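Local coordinates for hypothetical protein (Parabacteroides merdae, PDB 4OO3) that is of unknown function but is probably an NAD(P)-dependent oxidoreductase that binds its dinucleotide through a Rossmann-type domain, at residues A[13-18]-A[40-45]; A[20-25]-A[53-58]; A[26-31]-A[69-74]; A[90-95]-A[113-118]; A[107-112]-A[141-146]. All blocks are in the same frame, centred on the assembly; numbering follows the deposited sequence.

Contact 1 of 5, residues A[13-18]-A[40-45]; sequences KLITLD and YVYAPT
The first beta-alpha-beta unit of the Rossmann domain brings strand 14-17 beside strand 38-43, with I15 next to Y40, T16 next to V41 and L17 next to Y42. The two run parallel, 16° from exact alignment, and a ladder of four backbone bonds joins them. Y40 N gives to L14 O at 3.0 Å, and Y40 O takes T16 N at 2.7 Å. Further along, Y42 N reaches T16 O at 3.1 Å and Y42 O receives D18 N at 2.9 Å. On the face that carries I15, L17, Y40 and Y42, I15 CG2 stands anti to its own backbone N and meets the rim of the Y42 ring near its plane, 3.9 Å from CD1. The hydroxyl of that tyrosine goes on to E86, and M83 of helix 79-86 covers this face. On the other face T16 CB lies 4.1 Å from V41 CG2, beneath helix 47-61. Where the strands give way to loops, D18 OD1 comes to 3.3 Å from P44 CD, the two side chains crossing at about a right angle, while D18 OD2 bonds to Y104. Adjacent parallel strands joined through a helix, here strands 1 and 2 of the 3-2-1-4-5-6 order, are the beta-alpha-beta unit of a Rossmann fold.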
# COMPACT_ATOMS: atom_id res chain seq x y z
N LYS A 13 -13.90 12.59 14.80
CA LYS A 13 -15.03 12.95 13.96
C LYS A 13 -14.62 12.90 12.50
O LYS A 13 -13.91 13.78 12.03
CB LYS A 13 -15.54 14.35 14.29
CG LYS A 13 -16.50 14.42 15.45
CD LYS A 13 -15.94 15.17 16.64
CE LYS A 13 -16.96 15.26 17.76
NZ LYS A 13 -16.73 16.44 18.62
N LEU A 14 -15.09 11.88 11.79
CA LEU A 14 -14.63 11.61 10.42
C LEU A 14 -15.27 12.50 9.36
O LEU A 14 -16.47 12.75 9.38
CB LEU A 14 -14.89 10.15 10.03
CG LEU A 14 -14.23 9.03 10.83
CD1 LEU A 14 -14.53 7.70 10.16
CD2 LEU A 14 -12.74 9.27 10.96
N ILE A 15 -14.44 12.96 8.43
CA ILE A 15 -14.89 13.57 7.20
C ILE A 15 -14.45 12.65 6.08
O ILE A 15 -13.31 12.25 6.02
CB ILE A 15 -14.21 14.93 6.96
CG1 ILE A 15 -14.50 15.89 8.10
CG2 ILE A 15 -14.67 15.50 5.62
CD1 ILE A 15 -13.64 17.14 8.09
N THR A 16 -15.36 12.33 5.17
CA THR A 16 -14.97 11.54 4.02
C THR A 16 -15.04 12.44 2.81
O THR A 16 -16.11 12.91 2.44
CB THR A 16 -15.88 10.31 3.87
OG1 THR A 16 -15.94 9.63 5.13
CG2 THR A 16 -15.33 9.37 2.80
N LEU A 17 -13.89 12.70 2.20
CA LEU A 17 -13.78 13.67 1.11
C LEU A 17 -13.60 12.98 -0.23
O LEU A 17 -12.59 12.31 -0.46
CB LEU A 17 -12.62 14.61 1.37
CG LEU A 17 -12.38 15.69 0.32
CD1 LEU A 17 -13.55 16.66 0.23
CD2 LEU A 17 -11.09 16.40 0.65
N ASP A 18 -14.57 13.17 -1.11
CA ASP A 18 -14.54 12.65 -2.47
C ASP A 18 -14.07 11.19 -2.52
O ASP A 18 -13.06 10.89 -3.14
CB ASP A 18 -13.65 13.54 -3.34
CG ASP A 18 -13.77 13.22 -4.83
OD1 ASP A 18 -14.78 12.62 -5.25
OD2 ASP A 18 -12.84 13.57 -5.58
N TYR A 40 -19.23 12.93 8.29
CA TYR A 40 -19.51 14.00 7.35
C TYR A 40 -18.90 13.70 5.99
O TYR A 40 -17.68 13.60 5.86
CB TYR A 40 -19.03 15.33 7.93
CG TYR A 40 -19.73 15.63 9.24
CD1 TYR A 40 -20.98 16.23 9.26
CD2 TYR A 40 -19.16 15.27 10.46
CE1 TYR A 40 -21.64 16.49 10.44
CE2 TYR A 40 -19.82 15.52 11.66
CZ TYR A 40 -21.06 16.13 11.64
OH TYR A 40 -21.74 16.40 12.81
N VAL A 41 -19.75 13.53 4.98
CA VAL A 41 -19.32 13.25 3.61
C VAL A 41 -19.49 14.49 2.72
O VAL A 41 -20.56 15.11 2.72
CB VAL A 41 -20.14 12.08 3.01
CG1 VAL A 41 -19.81 11.87 1.53
CG2 VAL A 41 -19.93 10.79 3.80
N TYR A 42 -18.44 14.84 1.99
CA TYR A 42 -18.49 15.89 0.98
C TYR A 42 -17.93 15.33 -0.33
O TYR A 42 -16.80 14.84 -0.37
CB TYR A 42 -17.64 17.09 1.40
CG TYR A 42 -18.09 17.72 2.69
CD1 TYR A 42 -17.68 17.19 3.91
CD2 TYR A 42 -18.94 18.82 2.70
CE1 TYR A 42 -18.10 17.75 5.10
CE2 TYR A 42 -19.36 19.38 3.90
CZ TYR A 42 -18.93 18.83 5.10
OH TYR A 42 -19.32 19.36 6.30
N ALA A 43 -18.71 15.44 -1.39
CA ALA A 43 -18.32 14.83 -2.65
C ALA A 43 -19.10 15.42 -3.81
O ALA A 43 -20.21 15.89 -3.62
CB ALA A 43 -18.55 13.33 -2.59
N PRO A 44 -18.53 15.37 -5.02
CA PRO A 44 -19.38 15.66 -6.16
C PRO A 44 -20.45 14.57 -6.28
O PRO A 44 -20.25 13.45 -5.78
CB PRO A 44 -18.41 15.63 -7.34
CG PRO A 44 -17.33 14.70 -6.91
CD PRO A 44 -17.20 14.86 -5.42
N THR A 45 -21.57 14.91 -6.90
CA THR A 45 -22.61 13.92 -7.18
C THR A 45 -22.03 12.88 -8.12
O THR A 45 -21.10 13.16 -8.86
CB THR A 45 -23.82 14.56 -7.87
OG1 THR A 45 -23.39 15.20 -9.08
CG2 THR A 45 -24.51 15.59 -6.97

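Contact 2 of 5, residues A[20-25]-A[53-58]; sequences GHFHAA and LKRIQG
R55 reaches from helix 47-61 to the start of helix 22-26, where its polar link to H21 runs through a water. That water accepts from R55 NH1 at 3.0 Å and donates to H21 O at 2.8 Å, so it bridges a gap of 3.9 Å between NH1 and the carbonyl oxygen. Within the shorter helix, H21 serves as N-cap: its ND1 takes the N-H of H23 at 3.2 Å in a nearly straight bond (170°), with the donor tilted out of the imidazole plane. The H21 ring also places CE1 over the centre of the H23 ring. H23 itself turns to H395. This helix follows the first strand of the Rossmann domain, and the 47-61 helix follows the second, so the contact joins two of the connections that cover one face of the parallel sheet.

The apolar part is carried by the aliphatic stem of R55, extended from CG to NE. In one of the two conformers modelled for F22, R55 CD meets the edge of the phenyl ring at CD1, 3.7 Å away, and F22 CA lies over one face of the guanidinium. R55 CB and A25 CB are 3.7 Å apart, and R55 CD is 3.9 Å from the same A25 CB. An alanine in place of R55 would probably leave H21 O without its water-mediated tie to helix 47-61 and open a gap beside A25 CB. Next to the arginine, I56 points CD1 at A25, 3.9 Å from its CB.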
# COMPACT_ATOMS: atom_id res chain seq x y z
N GLY A 20 -13.65 7.48 -3.65
CA GLY A 20 -13.74 6.82 -4.95
C GLY A 20 -13.13 5.45 -4.99
O GLY A 20 -12.96 4.89 -6.07
N HIS A 21 -12.81 4.90 -3.82
CA HIS A 21 -12.26 3.55 -3.68
C HIS A 21 -12.88 2.90 -2.44
O HIS A 21 -13.31 3.60 -1.52
CB HIS A 21 -10.73 3.62 -3.57
CG HIS A 21 -10.05 2.29 -3.69
ND1 HIS A 21 -9.74 1.52 -2.60
CD2 HIS A 21 -9.63 1.60 -4.77
CE1 HIS A 21 -9.16 0.40 -3.00
NE2 HIS A 21 -9.08 0.43 -4.31
N PHE A 22 -12.92 1.56 -2.40
CA PHE A 22 -13.45 0.77 -1.27
C PHE A 22 -12.81 1.14 0.07
O PHE A 22 -13.44 1.08 1.12
CB PHE A 22 -13.23 -0.73 -1.58
CG PHE A 22 -13.54 -1.67 -0.43
CD1 PHE A 22 -14.72 -1.54 0.30
CD2 PHE A 22 -12.68 -2.71 -0.12
CE1 PHE A 22 -15.01 -2.42 1.34
CE2 PHE A 22 -12.97 -3.59 0.91
CZ PHE A 22 -14.13 -3.44 1.64
N HIS A 23 -11.53 1.50 0.03
CA HIS A 23 -10.78 1.82 1.26
C HIS A 23 -11.34 3.02 2.04
O HIS A 23 -11.23 3.06 3.26
CB HIS A 23 -9.29 2.03 0.98
CG HIS A 23 -8.58 0.78 0.56
ND1 HIS A 23 -7.30 0.79 0.05
CD2 HIS A 23 -8.98 -0.51 0.55
CE1 HIS A 23 -6.94 -0.44 -0.25
NE2 HIS A 23 -7.94 -1.25 0.05
N ALA A 24 -11.95 3.97 1.33
CA ALA A 24 -12.67 5.04 2.01
C ALA A 24 -13.72 4.47 2.97
O ALA A 24 -13.90 4.98 4.08
CB ALA A 24 -13.33 5.96 0.99
N ALA A 25 -14.41 3.41 2.55
CA ALA A 25 -15.41 2.76 3.40
C ALA A 25 -14.78 1.80 4.39
O ALA A 25 -15.25 1.68 5.51
CB ALA A 25 -16.44 2.04 2.55
N LEU A 53 -21.48 5.22 -0.31
CA LEU A 53 -22.61 5.20 0.61
C LEU A 53 -23.26 3.82 0.71
O LEU A 53 -23.66 3.42 1.80
CB LEU A 53 -23.66 6.25 0.21
CG LEU A 53 -23.21 7.72 0.32
CD1 LEU A 53 -24.34 8.65 -0.10
CD2 LEU A 53 -22.72 8.05 1.72
N LYS A 54 -23.35 3.10 -0.41
CA LYS A 54 -23.81 1.70 -0.41
C LYS A 54 -22.99 0.81 0.52
O LYS A 54 -23.54 -0.00 1.25
CB LYS A 54 -23.74 1.09 -1.81
CG LYS A 54 -24.90 1.43 -2.72
CD LYS A 54 -25.10 0.33 -3.76
CE LYS A 54 -25.89 0.80 -4.96
NZ LYS A 54 -25.04 1.58 -5.90
N ARG A 55 -21.67 0.95 0.46
CA ARG A 55 -20.78 0.14 1.28
C ARG A 55 -21.01 0.39 2.75
O ARG A 55 -21.09 -0.56 3.54
CB ARG A 55 -19.32 0.42 0.93
CG ARG A 55 -18.92 -0.06 -0.44
CD ARG A 55 -17.60 0.53 -0.88
NE ARG A 55 -17.39 0.27 -2.30
CZ ARG A 55 -17.00 1.17 -3.21
NH1 ARG A 55 -16.72 2.43 -2.88
NH2 ARG A 55 -16.88 0.78 -4.47
N ILE A 56 -21.13 1.66 3.13
CA ILE A 56 -21.40 2.02 4.52
C ILE A 56 -22.72 1.42 5.02
O ILE A 56 -22.80 0.92 6.13
CB ILE A 56 -21.49 3.54 4.74
CG1 ILE A 56 -20.20 4.24 4.31
CG2 ILE A 56 -21.81 3.84 6.20
CD1 ILE A 56 -18.94 3.79 5.04
N GLN A 57 -23.76 1.51 4.19
CA GLN A 57 -25.07 1.03 4.58
C GLN A 57 -25.08 -0.50 4.67
O GLN A 57 -25.82 -1.07 5.48
CB GLN A 57 -26.15 1.54 3.63
CG GLN A 57 -27.58 1.25 4.08
CD GLN A 57 -27.95 1.94 5.39
OE1 GLN A 57 -27.25 2.84 5.87
NE2 GLN A 57 -29.07 1.52 5.98
N GLY A 58 -24.27 -1.16 3.84
CA GLY A 58 -24.04 -2.60 3.96
C GLY A 58 -23.44 -2.98 5.32
O GLY A 58 -23.85 -3.97 5.93
O HOH W 1 -15.86 3.67 -0.31

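Contact 3 of 5, residues A[26-31]-A[69-74]; sequences LVQKVS and WNEIVY
W69 and Q28 meet through one hydrogen bond and side-chain contact over one face of the indole. The indole NE1 donates to the backbone O of Q28 at 2.7 Å, arriving in the carbonyl plane on a lone pair; the bond is bent to 138° at the hydrogen, and the oxygen lies 24° out of the ring plane. Q28 CB sits 3.5 Å from W69 NE1. From there the glutamine chain runs extended, and its amide comes over the ring, the two planes being nearly perpendicular. At the ring's edge, in its plane, V30 O lies 3.5 Å from W69 CZ2. E71 then faces the tip of Q28: its chain bends at CG (chi2 -74°), carrying CD back so that carboxylate and amide meet tip to tip.

Behind this first shell, the backbone of the 26-31 segment is shaped by a type I turn from L26 to K29, closed by K29 N to L26 O at 3.1 Å. I56 of helix 47-61 packs on Q28, W69 and E71 alike, V39 of strand 38-43 touches Q28 and E71, and helix 395-412 lies against L26 and V27, so the loop leaving helix 22-26 is wedged between helix 395-412 and edge strand 70-75.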
# COMPACT_ATOMS: atom_id res chain seq x y z
N LEU A 26 -13.71 1.11 3.99
CA LEU A 26 -13.10 0.08 4.83
C LEU A 26 -12.68 0.63 6.18
O LEU A 26 -12.67 -0.10 7.17
CB LEU A 26 -11.89 -0.54 4.12
CG LEU A 26 -11.31 -1.84 4.66
CD1 LEU A 26 -12.41 -2.86 4.95
CD2 LEU A 26 -10.30 -2.42 3.68
N VAL A 27 -12.35 1.92 6.24
CA VAL A 27 -12.05 2.58 7.51
C VAL A 27 -13.19 2.42 8.50
O VAL A 27 -12.96 2.32 9.71
CB VAL A 27 -11.77 4.09 7.29
CG1 VAL A 27 -11.71 4.84 8.62
CG2 VAL A 27 -10.47 4.29 6.52
N GLN A 28 -14.42 2.40 7.99
CA GLN A 28 -15.62 2.32 8.81
C GLN A 28 -16.21 0.91 8.89
O GLN A 28 -17.33 0.74 9.38
CB GLN A 28 -16.67 3.28 8.24
CG GLN A 28 -16.27 4.74 8.30
CD GLN A 28 -17.35 5.64 7.74
OE1 GLN A 28 -18.51 5.58 8.16
NE2 GLN A 28 -16.98 6.47 6.78
N LYS A 29 -15.46 -0.08 8.43
CA LYS A 29 -15.88 -1.49 8.49
C LYS A 29 -16.20 -1.93 9.92
O LYS A 29 -17.06 -2.79 10.13
CB LYS A 29 -14.78 -2.38 7.90
CG LYS A 29 -15.06 -3.88 7.88
CD LYS A 29 -15.89 -4.29 6.68
CE LYS A 29 -15.93 -5.80 6.51
NZ LYS A 29 -16.24 -6.18 5.10
N VAL A 30 -15.50 -1.36 10.91
CA VAL A 30 -15.77 -1.69 12.31
C VAL A 30 -15.95 -0.44 13.15
O VAL A 30 -15.46 0.64 12.80
CB VAL A 30 -14.67 -2.59 12.93
CG1 VAL A 30 -14.31 -3.74 11.99
CG2 VAL A 30 -13.43 -1.80 13.27
N SER A 31 -16.63 -0.60 14.27
CA SER A 31 -17.04 0.52 15.12
C SER A 31 -16.04 0.80 16.24
O SER A 31 -16.23 0.36 17.38
CB SER A 31 -18.42 0.22 15.72
OG SER A 31 -19.32 -0.22 14.73
N TRP A 69 -23.37 3.79 11.54
CA TRP A 69 -22.89 5.07 11.03
C TRP A 69 -24.03 5.94 10.56
O TRP A 69 -24.95 5.46 9.89
CB TRP A 69 -21.91 4.88 9.87
CG TRP A 69 -20.76 4.03 10.21
CD1 TRP A 69 -20.49 2.79 9.72
CD2 TRP A 69 -19.70 4.33 11.13
NE1 TRP A 69 -19.34 2.30 10.27
CE2 TRP A 69 -18.83 3.23 11.14
CE3 TRP A 69 -19.41 5.43 11.94
CZ2 TRP A 69 -17.68 3.19 11.93
CZ3 TRP A 69 -18.27 5.39 12.73
CH2 TRP A 69 -17.41 4.27 12.71
N ASN A 70 -23.97 7.22 10.92
CA ASN A 70 -24.90 8.23 10.42
C ASN A 70 -24.18 9.12 9.41
O ASN A 70 -23.41 10.01 9.78
CB ASN A 70 -25.42 9.06 11.58
CG ASN A 70 -26.37 10.15 11.12
OD1 ASN A 70 -27.07 10.00 10.12
ND2 ASN A 70 -26.40 11.25 11.86
N GLU A 71 -24.42 8.86 8.13
CA GLU A 71 -23.74 9.57 7.07
C GLU A 71 -24.48 10.87 6.75
O GLU A 71 -25.55 10.87 6.16
CB GLU A 71 -23.63 8.69 5.83
CG GLU A 71 -22.89 7.37 6.07
CD GLU A 71 -21.40 7.55 6.22
OE1 GLU A 71 -20.77 8.09 5.29
OE2 GLU A 71 -20.85 7.13 7.26
N ILE A 72 -23.91 11.99 7.20
CA ILE A 72 -24.44 13.30 6.90
C ILE A 72 -23.79 13.78 5.61
O ILE A 72 -22.64 14.21 5.62
CB ILE A 72 -24.17 14.29 8.04
CG1 ILE A 72 -24.75 13.75 9.36
CG2 ILE A 72 -24.76 15.65 7.72
CD1 ILE A 72 -24.14 14.35 10.60
N VAL A 73 -24.53 13.71 4.52
CA VAL A 73 -23.96 13.84 3.18
C VAL A 73 -24.20 15.21 2.57
O VAL A 73 -25.28 15.78 2.68
CB VAL A 73 -24.57 12.78 2.24
CG1 VAL A 73 -24.00 12.91 0.83
CG2 VAL A 73 -24.35 11.38 2.81
N TYR A 74 -23.16 15.74 1.93
CA TYR A 74 -23.27 16.90 1.07
C TYR A 74 -22.68 16.59 -0.30
O TYR A 74 -21.48 16.26 -0.41
CB TYR A 74 -22.52 18.10 1.64
CG TYR A 74 -22.68 19.29 0.73
CD1 TYR A 74 -23.77 20.14 0.86
CD2 TYR A 74 -21.77 19.53 -0.31
CE1 TYR A 74 -23.93 21.22 0.02
CE2 TYR A 74 -21.93 20.60 -1.15
CZ TYR A 74 -23.01 21.44 -0.99
OH TYR A 74 -23.18 22.51 -1.82

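Contact 4 of 5, residues A[90-95]-A[113-118]; sequences NVMIQA and INVLSD
N90 O takes two N-H groups from N114. The side-chain ND2 approaches at 3.0 Å, nearly along the C=O axis, with the oxygen lying in the amide plane; the backbone N of N114, at 3.1 Å, comes from above the carbonyl plane. The other end of the same amide, OD1, accepts from M144 N, so N114 is gripped between the neighbouring strand and the segment on its far side. A leucine in its place would probably leave N90 O with one donor of the two and M144 N without its side-chain acceptor. Beyond this corner the regular parallel ladder takes over: M92 N to N114 O at 2.8 Å, L116 N to M92 O, Q94 N to L116 O, and finally D118 N to Q94 O at 3.0 Å.

Packing fills both faces. Selenomethionine M92 has CG anti to its backbone N and then bends twice, which brings CE back to 4.0 Å from V115 CG1; its CB also lies 4.0 Å from I113 CG2, under T108 of helix 98-110. Further along this face, K101 of the same helix bonds to Q94 OE1 and to S117 OG. On the opposite face I93 and L116 lie side by side, I93 CD1 3.9 Å from L116 CB, and F406 of helix 395-412 packs on V91 and L116. Past the strands A95 CB touches D118 CB, and D118 OD2 turns to H23. The crossover strand 91-94, helix 98-110, strand 114-117 is a classic Rossmann beta-alpha-beta unit, and D118 probably takes the place of the glutamate in the EKP motif of related dehydrogenases.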
# COMPACT_ATOMS: atom_id res chain seq x y z
N ASN A 90 -12.62 16.35 12.51
CA ASN A 90 -11.21 16.54 12.88
C ASN A 90 -10.26 15.48 12.31
O ASN A 90 -9.06 15.54 12.55
CB ASN A 90 -11.06 16.62 14.40
CG ASN A 90 -11.61 15.40 15.10
OD1 ASN A 90 -11.67 14.30 14.54
ND2 ASN A 90 -12.00 15.57 16.35
N VAL A 91 -10.79 14.51 11.55
CA VAL A 91 -9.97 13.58 10.78
C VAL A 91 -10.61 13.36 9.41
O VAL A 91 -11.77 12.96 9.32
CB VAL A 91 -9.84 12.20 11.47
CG1 VAL A 91 -9.03 11.24 10.60
CG2 VAL A 91 -9.22 12.34 12.85
N MSE A 92 -9.84 13.59 8.35
CA MSE A 92 -10.32 13.45 6.98
C MSE A 92 -9.79 12.17 6.40
O MSE A 92 -8.59 11.88 6.50
CB MSE A 92 -9.84 14.64 6.16
CG MSE A 92 -10.52 14.72 4.80
SE MSE A 92 -9.47 13.73 3.45
CE MSE A 92 -8.14 15.12 3.11
N ILE A 93 -10.67 11.41 5.76
CA ILE A 93 -10.30 10.16 5.11
C ILE A 93 -10.28 10.35 3.59
O ILE A 93 -11.32 10.64 2.98
CB ILE A 93 -11.32 9.05 5.44
CG1 ILE A 93 -11.46 8.88 6.96
CG2 ILE A 93 -10.92 7.74 4.76
CD1 ILE A 93 -10.17 8.52 7.67
N GLN A 94 -9.12 10.18 2.97
CA GLN A 94 -8.99 10.35 1.51
C GLN A 94 -8.62 9.05 0.81
O GLN A 94 -7.53 8.53 0.98
CB GLN A 94 -7.97 11.46 1.19
CG GLN A 94 -8.41 12.40 0.06
CD GLN A 94 -8.67 11.67 -1.26
OE1 GLN A 94 -7.86 10.86 -1.70
NE2 GLN A 94 -9.82 11.95 -1.88
N ALA A 95 -9.55 8.52 0.02
CA ALA A 95 -9.29 7.36 -0.83
C ALA A 95 -10.13 7.45 -2.09
O ALA A 95 -11.35 7.35 -2.04
CB ALA A 95 -9.59 6.06 -0.09
N ILE A 113 -7.11 19.98 10.27
CA ILE A 113 -7.77 18.67 10.25
C ILE A 113 -6.76 17.57 9.94
O ILE A 113 -6.05 17.63 8.92
CB ILE A 113 -8.91 18.66 9.21
CG1 ILE A 113 -9.96 19.71 9.59
CG2 ILE A 113 -9.54 17.28 9.09
CD1 ILE A 113 -11.01 19.97 8.53
N ASN A 114 -6.69 16.55 10.81
CA ASN A 114 -5.77 15.41 10.62
C ASN A 114 -6.17 14.63 9.39
O ASN A 114 -7.33 14.69 8.98
CB ASN A 114 -5.80 14.47 11.82
CG ASN A 114 -5.38 15.15 13.12
OD1 ASN A 114 -4.19 15.29 13.41
ND2 ASN A 114 -6.35 15.55 13.91
N VAL A 115 -5.24 13.88 8.80
CA VAL A 115 -5.53 13.17 7.54
C VAL A 115 -4.99 11.74 7.52
O VAL A 115 -3.80 11.50 7.72
CB VAL A 115 -4.95 13.93 6.33
CG1 VAL A 115 -5.20 13.17 5.03
CG2 VAL A 115 -5.53 15.33 6.25
N LEU A 116 -5.89 10.79 7.26
CA LEU A 116 -5.50 9.43 6.91
C LEU A 116 -5.82 9.25 5.42
O LEU A 116 -6.98 9.29 5.01
CB LEU A 116 -6.27 8.39 7.75
CG LEU A 116 -5.96 6.91 7.50
CD1 LEU A 116 -4.52 6.59 7.89
CD2 LEU A 116 -6.91 6.03 8.29
N SER A 117 -4.79 9.05 4.61
CA SER A 117 -4.98 8.88 3.18
C SER A 117 -4.49 7.52 2.76
O SER A 117 -3.45 7.05 3.22
CB SER A 117 -4.21 9.95 2.42
OG SER A 117 -4.19 9.66 1.03
N ASP A 118 -5.23 6.88 1.86
CA ASP A 118 -4.70 5.74 1.15
C ASP A 118 -3.50 6.18 0.31
O ASP A 118 -3.32 7.37 0.00
CB ASP A 118 -5.77 5.15 0.23
CG ASP A 118 -5.50 3.71 -0.14
OD1 ASP A 118 -4.50 3.13 0.35
OD2 ASP A 118 -6.29 3.14 -0.92

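Contact 5 of 5, residues A[107-112]-A[141-146]; sequences KTLEAG and KNIMLY
I143 pushes a methyl into the end of helix 98-110 more tightly than carbon pairs usually allow: its CD1 is 3.5 Å from L109 CD2. The same I143 CD1 lies 3.3 Å from L109 O. The side chain holds CG1 in the crowded position between the backbone N and the carbonyl carbon (chi1 56°), which turns that branch to the helix. Its other branch, CG2, lies 3.8 Å from G112 O.

The helix ends here in a Schellman motif, G112 taking the positive phi that favours glycine and giving its N-H back to L109 O at 2.8 Å. K141 brings its aliphatic chain against the carbonyls of L109 and E110, CD 3.3 Å from L109 O and CE 3.2 Å from E110 O. Its NZ, set by a bend at the last torsion (chi4 -83°), is 3.4 Å from E110 O, close to where the partial negative charge of the helix terminus would be expected to favour an ammonium. Deeper in, L109 CD1 meets L145 CD2 at 4.0 Å, the two leucines crossing at about a right angle.

V115 of strand 114-117 touches both leucines, and C134 of helix 125-140 does so too. The contact thus lies between the ends of helices 98-110 and 125-140, over the sheet edge formed by strand 145-147.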
# COMPACT_ATOMS: atom_id res chain seq x y z
N LYS A 107 -5.03 21.44 1.70
CA LYS A 107 -6.04 22.38 2.18
C LYS A 107 -6.69 21.91 3.47
O LYS A 107 -7.08 22.72 4.31
CB LYS A 107 -7.12 22.60 1.12
CG LYS A 107 -6.57 23.14 -0.18
CD LYS A 107 -7.61 23.94 -0.94
CE LYS A 107 -7.74 25.33 -0.34
NZ LYS A 107 -8.86 26.07 -0.97
N THR A 108 -6.79 20.59 3.63
CA THR A 108 -7.35 20.01 4.84
C THR A 108 -6.43 20.24 6.03
O THR A 108 -6.89 20.59 7.12
CB THR A 108 -7.63 18.52 4.64
OG1 THR A 108 -8.53 18.34 3.54
CG2 THR A 108 -8.26 17.93 5.88
N LEU A 109 -5.13 20.04 5.84
CA LEU A 109 -4.16 20.23 6.92
C LEU A 109 -4.07 21.70 7.34
O LEU A 109 -4.02 21.99 8.54
CB LEU A 109 -2.79 19.71 6.50
CG LEU A 109 -2.69 18.20 6.29
CD1 LEU A 109 -1.45 17.87 5.48
CD2 LEU A 109 -2.68 17.46 7.62
N GLU A 110 -4.07 22.62 6.37
CA GLU A 110 -4.17 24.06 6.65
C GLU A 110 -5.34 24.39 7.56
O GLU A 110 -5.26 25.32 8.37
CB GLU A 110 -4.37 24.84 5.36
CG GLU A 110 -3.14 24.97 4.49
CD GLU A 110 -3.39 25.84 3.27
OE1 GLU A 110 -4.50 25.75 2.68
OE2 GLU A 110 -2.48 26.60 2.91
N ALA A 111 -6.44 23.65 7.43
CA ALA A 111 -7.63 23.88 8.24
C ALA A 111 -7.55 23.21 9.62
O ALA A 111 -8.52 23.25 10.38
CB ALA A 111 -8.87 23.42 7.49
N GLY A 112 -6.41 22.61 9.94
CA GLY A 112 -6.19 22.00 11.25
C GLY A 112 -6.82 20.63 11.40
O GLY A 112 -7.02 20.16 12.51
N LYS A 141 1.45 22.64 12.62
CA LYS A 141 0.16 22.66 13.32
C LYS A 141 -0.06 21.53 14.31
O LYS A 141 -1.15 21.41 14.85
CB LYS A 141 -0.97 22.64 12.30
CG LYS A 141 -0.99 23.86 11.41
CD LYS A 141 -2.21 23.87 10.53
CE LYS A 141 -2.44 25.27 9.98
NZ LYS A 141 -3.17 26.15 10.93
N ASN A 142 0.95 20.71 14.55
CA ASN A 142 0.81 19.55 15.43
C ASN A 142 -0.39 18.68 15.09
O ASN A 142 -1.16 18.30 15.97
CB ASN A 142 0.77 19.99 16.90
CG ASN A 142 2.12 20.46 17.39
OD1 ASN A 142 2.28 21.61 17.80
ND2 ASN A 142 3.11 19.57 17.34
N ILE A 143 -0.55 18.39 13.80
CA ILE A 143 -1.54 17.42 13.34
C ILE A 143 -0.81 16.33 12.56
O ILE A 143 0.37 16.46 12.24
CB ILE A 143 -2.67 18.08 12.50
CG1 ILE A 143 -2.12 18.87 11.31
CG2 ILE A 143 -3.52 18.99 13.39
CD1 ILE A 143 -3.20 19.47 10.43
N MSE A 144 -1.52 15.25 12.28
CA MSE A 144 -0.91 14.10 11.66
C MSE A 144 -1.37 13.93 10.24
O MSE A 144 -2.54 14.15 9.93
CB MSE A 144 -1.31 12.85 12.42
CG MSE A 144 -0.23 12.50 13.43
SE MSE A 144 -0.89 10.99 14.51
CE MSE A 144 -1.19 9.79 13.00
N LEU A 145 -0.43 13.56 9.38
CA LEU A 145 -0.71 13.07 8.04
C LEU A 145 -0.16 11.66 7.97
O LEU A 145 1.00 11.44 8.30
CB LEU A 145 -0.03 13.97 6.98
CG LEU A 145 -0.04 13.50 5.52
CD1 LEU A 145 -1.46 13.25 5.02
CD2 LEU A 145 0.64 14.52 4.64
N TYR A 146 -0.98 10.70 7.56
CA TYR A 146 -0.57 9.29 7.53
C TYR A 146 -1.15 8.59 6.32
O TYR A 146 -2.26 8.90 5.90
CB TYR A 146 -1.04 8.59 8.80
CG TYR A 146 -0.27 7.35 9.18
CD1 TYR A 146 1.11 7.37 9.24
CD2 TYR A 146 -0.92 6.17 9.53
CE1 TYR A 146 1.83 6.24 9.60
CE2 TYR A 146 -0.21 5.04 9.89
CZ TYR A 146 1.17 5.09 9.92
OH TYR A 146 1.89 3.99 10.28

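From the N terminus, contact 1 closes the loop over the first beta-alpha-beta unit. Contacts 2 and 3 open within that loop, yet close beyond it, on helix 47-61 and on edge strand 70-75; each of these three crosses the other two. Strand 70-75 continues the ladder of contact 1 through V41, and I56 joins contact 2 to contact 3. Only after contact 3 has closed does contact 4 open, adding strands 91-94 and 114-117 on the other flank of strand 14-17. Contact 5 crosses contact 4 and adds the last strand, 145-147, through S117 N to Y146 O.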